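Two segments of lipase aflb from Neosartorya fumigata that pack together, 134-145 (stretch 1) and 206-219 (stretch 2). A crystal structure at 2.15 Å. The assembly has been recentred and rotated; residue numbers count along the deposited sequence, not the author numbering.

Stretch 1, residues 134-145: ARYSVAENALRA
Stretch 2 (206-219) QINSEYVAYAINYI

An extended segment and the short helix that follows it lie across a long helix, held by a buried carboxylate that binds loop donors and by tyrosine rings packed against aliphatic side chains. Residues 206-219 are helical throughout. Stretch 1 runs extended through Ala134 to Tyr136 (phi/psi near -70/145), turns at Ser137 (-98/-21), extends again at Val138, and enters a helix at Glu140 with Ala139 as N-cap. The two helix axes cross at -77°, 9.2 Å apart at closest approach; the tightest register is Leu143 CA to Tyr211 CA, 5.4 Å, and Tyr136 CA lies 6.6 Å from Glu210 CA.

Glu210 (chi1 m, chi2 t) points toward the loop, whose Ser137 and Val138 amides face its carboxylate. Its OE1 accepts hydrogen bonds from Ser137 N (2.8 Å) and Val138 N (3.1 Å), while OE2 takes Ser137 OG (2.7 Å; chi1 p) and, at 3.2 Å, Ser137 N. A carboxylate suits this place because its two oxygens can serve several donors at once. Water 1 links OE2 of Glu210 (2.8 Å) to Arg135 O (2.7 Å).

Beside this, Val138 (t) sets CG2 3.8 Å from Ile207 (m, m) CG2 and CG1 3.8 Å from Tyr211 (m) CZ. Leu143 (m, t) lays CD2 over the Tyr211 ring face, 3.9 Å from the centroid, a CH-pi contact, and its CB meets Tyr214 CD2 at 3.7 Å.

Tyr214 (t) joins both chemistries: its ring packs on Leu143, and its OH donates to Glu140 (t, t) OE2 at 2.7 Å. The aliphatic part of Arg144 (t, t, m) covers a ring, CG 4.1 Å from the Tyr218 (t) centroid, while NH2 forms a long salt bridge to Glu140 OE2 (3.7 Å). Tyr136 (m) packs CZ 4.0 Å from Tyr214 CB; water 2 bridges Tyr136 OH (2.7 Å) and Asn217 ND2 (2.8 Å). Water 3 donates to Leu143 O and Tyr211 O, both at 2.7 Å, joining the two backbones.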

# COMPACT_ATOMS: atom_id res chain seq x y z
N ALA A 134 -12.66 -16.24 11.42
CA ALA A 134 -12.53 -15.49 12.66
C ALA A 134 -13.75 -14.59 12.83
O ALA A 134 -14.32 -14.13 11.82
CB ALA A 134 -11.27 -14.63 12.62
N ARG A 135 -14.17 -14.34 14.08
CA ARG A 135 -15.29 -13.44 14.34
C ARG A 135 -14.90 -12.00 14.01
O ARG A 135 -13.75 -11.61 14.21
CB ARG A 135 -15.81 -13.56 15.79
CG ARG A 135 -14.85 -13.07 16.89
CD ARG A 135 -15.52 -12.88 18.24
NE ARG A 135 -16.53 -11.81 18.23
CZ ARG A 135 -16.27 -10.52 18.46
NH1 ARG A 135 -15.03 -10.12 18.70
NH2 ARG A 135 -17.26 -9.63 18.44
N TYR A 136 -15.84 -11.24 13.46
CA TYR A 136 -15.58 -9.84 13.17
C TYR A 136 -15.79 -9.06 14.46
O TYR A 136 -16.74 -9.32 15.20
CB TYR A 136 -16.53 -9.30 12.09
CG TYR A 136 -16.21 -9.72 10.67
CD1 TYR A 136 -15.13 -9.15 9.99
CD2 TYR A 136 -17.04 -10.59 9.97
CE1 TYR A 136 -14.87 -9.48 8.66
CE2 TYR A 136 -16.79 -10.92 8.64
CZ TYR A 136 -15.69 -10.37 7.99
OH TYR A 136 -15.44 -10.71 6.69
N SER A 137 -14.90 -8.09 14.73
CA SER A 137 -15.05 -7.23 15.90
C SER A 137 -15.69 -5.92 15.45
O SER A 137 -16.29 -5.22 16.27
CB SER A 137 -13.70 -6.98 16.57
OG SER A 137 -12.83 -6.21 15.75
N VAL A 138 -15.59 -5.62 14.14
CA VAL A 138 -16.13 -4.42 13.49
C VAL A 138 -17.55 -4.71 12.98
O VAL A 138 -17.79 -5.79 12.44
CB VAL A 138 -15.20 -3.91 12.35
CG1 VAL A 138 -15.71 -2.62 11.73
CG2 VAL A 138 -13.77 -3.71 12.84
N ALA A 139 -18.47 -3.73 13.11
CA ALA A 139 -19.85 -3.85 12.62
C ALA A 139 -19.86 -3.91 11.08
O ALA A 139 -18.98 -3.33 10.44
CB ALA A 139 -20.67 -2.66 13.10
N GLU A 140 -20.84 -4.64 10.51
CA GLU A 140 -20.98 -4.82 9.06
C GLU A 140 -21.09 -3.49 8.30
O GLU A 140 -20.45 -3.33 7.26
CB GLU A 140 -22.15 -5.76 8.72
CG GLU A 140 -22.30 -6.07 7.24
CD GLU A 140 -23.33 -7.11 6.85
OE1 GLU A 140 -24.30 -7.32 7.60
OE2 GLU A 140 -23.16 -7.72 5.77
N ASN A 141 -21.89 -2.54 8.82
CA ASN A 141 -22.09 -1.23 8.20
C ASN A 141 -20.78 -0.45 8.05
O ASN A 141 -20.57 0.15 7.00
CB ASN A 141 -23.19 -0.42 8.91
CG ASN A 141 -22.86 0.11 10.29
OD1 ASN A 141 -21.97 -0.37 11.00
ND2 ASN A 141 -23.60 1.14 10.71
N ALA A 142 -19.90 -0.51 9.06
CA ALA A 142 -18.59 0.14 9.05
C ALA A 142 -17.64 -0.56 8.05
O ALA A 142 -16.92 0.13 7.33
CB ALA A 142 -17.98 0.14 10.44
N LEU A 143 -17.66 -1.91 8.00
CA LEU A 143 -16.83 -2.70 7.08
C LEU A 143 -17.22 -2.41 5.63
O LEU A 143 -16.34 -2.12 4.81
CB LEU A 143 -16.96 -4.21 7.37
CG LEU A 143 -16.36 -4.75 8.67
CD1 LEU A 143 -16.91 -6.12 8.98
CD2 LEU A 143 -14.84 -4.82 8.60
N ARG A 144 -18.53 -2.46 5.32
CA ARG A 144 -19.06 -2.22 3.97
C ARG A 144 -18.86 -0.76 3.52
O ARG A 144 -18.57 -0.53 2.35
CB ARG A 144 -20.55 -2.61 3.91
CG ARG A 144 -21.10 -2.77 2.49
CD ARG A 144 -22.62 -2.71 2.47
NE ARG A 144 -23.23 -3.80 3.23
CZ ARG A 144 -24.49 -3.81 3.67
NH1 ARG A 144 -25.29 -2.77 3.43
NH2 ARG A 144 -24.95 -4.84 4.35
N ALA A 145 -19.00 0.21 4.45
CA ALA A 145 -18.84 1.64 4.14
C ALA A 145 -17.39 2.03 3.77
O ALA A 145 -17.19 3.07 3.15
CB ALA A 145 -19.37 2.51 5.27
N GLN A 206 -4.61 -6.15 12.88
CA GLN A 206 -5.63 -7.20 13.08
C GLN A 206 -7.04 -6.68 12.78
O GLN A 206 -7.86 -7.42 12.24
CB GLN A 206 -5.55 -7.79 14.50
CG GLN A 206 -4.18 -8.36 14.85
CD GLN A 206 -4.03 -8.73 16.30
OE1 GLN A 206 -3.96 -9.90 16.66
NE2 GLN A 206 -3.98 -7.73 17.17
N ILE A 207 -7.31 -5.40 13.12
CA ILE A 207 -8.59 -4.73 12.85
C ILE A 207 -8.63 -4.35 11.37
O ILE A 207 -9.64 -4.57 10.72
CB ILE A 207 -8.81 -3.48 13.77
CG1 ILE A 207 -8.76 -3.81 15.29
CG2 ILE A 207 -10.11 -2.72 13.40
CD1 ILE A 207 -9.74 -4.87 15.83
N ASN A 208 -7.52 -3.78 10.85
CA ASN A 208 -7.40 -3.37 9.44
C ASN A 208 -7.72 -4.52 8.50
O ASN A 208 -8.41 -4.32 7.50
CB ASN A 208 -6.01 -2.80 9.14
CG ASN A 208 -5.66 -1.57 9.95
OD1 ASN A 208 -6.53 -0.90 10.50
ND2 ASN A 208 -4.37 -1.26 10.04
N SER A 209 -7.24 -5.74 8.85
CA SER A 209 -7.43 -6.98 8.10
C SER A 209 -8.90 -7.37 7.92
O SER A 209 -9.23 -7.98 6.91
CB SER A 209 -6.67 -8.11 8.77
OG SER A 209 -5.30 -7.77 8.87
N GLU A 210 -9.77 -7.04 8.90
CA GLU A 210 -11.20 -7.33 8.87
C GLU A 210 -11.86 -6.65 7.67
O GLU A 210 -12.75 -7.23 7.05
CB GLU A 210 -11.88 -6.87 10.16
CG GLU A 210 -11.51 -7.71 11.36
CD GLU A 210 -12.41 -7.52 12.56
OE1 GLU A 210 -13.60 -7.18 12.38
OE2 GLU A 210 -11.93 -7.72 13.70
N TYR A 211 -11.40 -5.42 7.35
CA TYR A 211 -11.90 -4.66 6.22
C TYR A 211 -11.56 -5.35 4.91
O TYR A 211 -12.38 -5.32 4.00
CB TYR A 211 -11.37 -3.21 6.26
CG TYR A 211 -11.94 -2.42 7.42
CD1 TYR A 211 -13.13 -1.72 7.29
CD2 TYR A 211 -11.31 -2.41 8.66
CE1 TYR A 211 -13.68 -1.01 8.36
CE2 TYR A 211 -11.85 -1.71 9.74
CZ TYR A 211 -13.03 -1.00 9.58
OH TYR A 211 -13.54 -0.28 10.62
N VAL A 212 -10.37 -5.99 4.82
CA VAL A 212 -9.93 -6.74 3.65
C VAL A 212 -10.76 -8.02 3.52
O VAL A 212 -11.28 -8.29 2.44
CB VAL A 212 -8.40 -7.04 3.63
CG1 VAL A 212 -8.01 -7.86 2.40
CG2 VAL A 212 -7.59 -5.75 3.69
N ALA A 213 -10.89 -8.79 4.62
CA ALA A 213 -11.68 -10.04 4.65
C ALA A 213 -13.12 -9.77 4.24
O ALA A 213 -13.65 -10.48 3.38
CB ALA A 213 -11.64 -10.66 6.04
N TYR A 214 -13.74 -8.71 4.81
CA TYR A 214 -15.11 -8.37 4.42
C TYR A 214 -15.19 -7.92 2.97
O TYR A 214 -16.09 -8.37 2.27
CB TYR A 214 -15.78 -7.37 5.38
CG TYR A 214 -17.24 -7.17 5.07
CD1 TYR A 214 -18.20 -8.05 5.55
CD2 TYR A 214 -17.67 -6.11 4.27
CE1 TYR A 214 -19.56 -7.88 5.25
CE2 TYR A 214 -19.01 -5.94 3.95
CZ TYR A 214 -19.96 -6.83 4.45
OH TYR A 214 -21.28 -6.66 4.14
N ALA A 215 -14.26 -7.04 2.52
CA ALA A 215 -14.23 -6.54 1.14
C ALA A 215 -14.14 -7.69 0.15
O ALA A 215 -14.86 -7.70 -0.84
CB ALA A 215 -13.08 -5.56 0.93
N ILE A 216 -13.29 -8.70 0.44
CA ILE A 216 -13.16 -9.88 -0.41
C ILE A 216 -14.50 -10.59 -0.57
O ILE A 216 -14.98 -10.74 -1.70
CB ILE A 216 -12.02 -10.83 0.06
CG1 ILE A 216 -10.62 -10.19 -0.16
CG2 ILE A 216 -12.13 -12.16 -0.68
CD1 ILE A 216 -9.45 -10.91 0.62
N ASN A 217 -15.11 -11.01 0.55
CA ASN A 217 -16.38 -11.73 0.54
C ASN A 217 -17.55 -10.90 0.03
O ASN A 217 -18.42 -11.44 -0.65
CB ASN A 217 -16.67 -12.33 1.92
CG ASN A 217 -15.80 -13.52 2.22
OD1 ASN A 217 -15.27 -14.19 1.33
ND2 ASN A 217 -15.65 -13.83 3.50
N TYR A 218 -17.52 -9.58 0.27
CA TYR A 218 -18.57 -8.68 -0.21
C TYR A 218 -18.48 -8.46 -1.72
O TYR A 218 -19.51 -8.53 -2.41
CB TYR A 218 -18.58 -7.35 0.56
CG TYR A 218 -19.58 -6.34 0.02
CD1 TYR A 218 -20.91 -6.37 0.43
CD2 TYR A 218 -19.20 -5.41 -0.93
CE1 TYR A 218 -21.84 -5.47 -0.10
CE2 TYR A 218 -20.12 -4.51 -1.47
CZ TYR A 218 -21.44 -4.54 -1.05
OH TYR A 218 -22.32 -3.64 -1.58
N ILE A 219 -17.28 -8.14 -2.24
CA ILE A 219 -17.10 -7.89 -3.67
C ILE A 219 -17.35 -9.17 -4.46
O ILE A 219 -18.00 -9.12 -5.50
CB ILE A 219 -15.76 -7.17 -3.97
CG1 ILE A 219 -15.71 -5.75 -3.33
CG2 ILE A 219 -15.43 -7.13 -5.48
CD1 ILE A 219 -16.70 -4.66 -3.88
O HOH W 1 -12.09 -9.86 15.46
O HOH W 2 -17.02 -12.68 5.68
O HOH W 3 -14.80 -4.14 3.86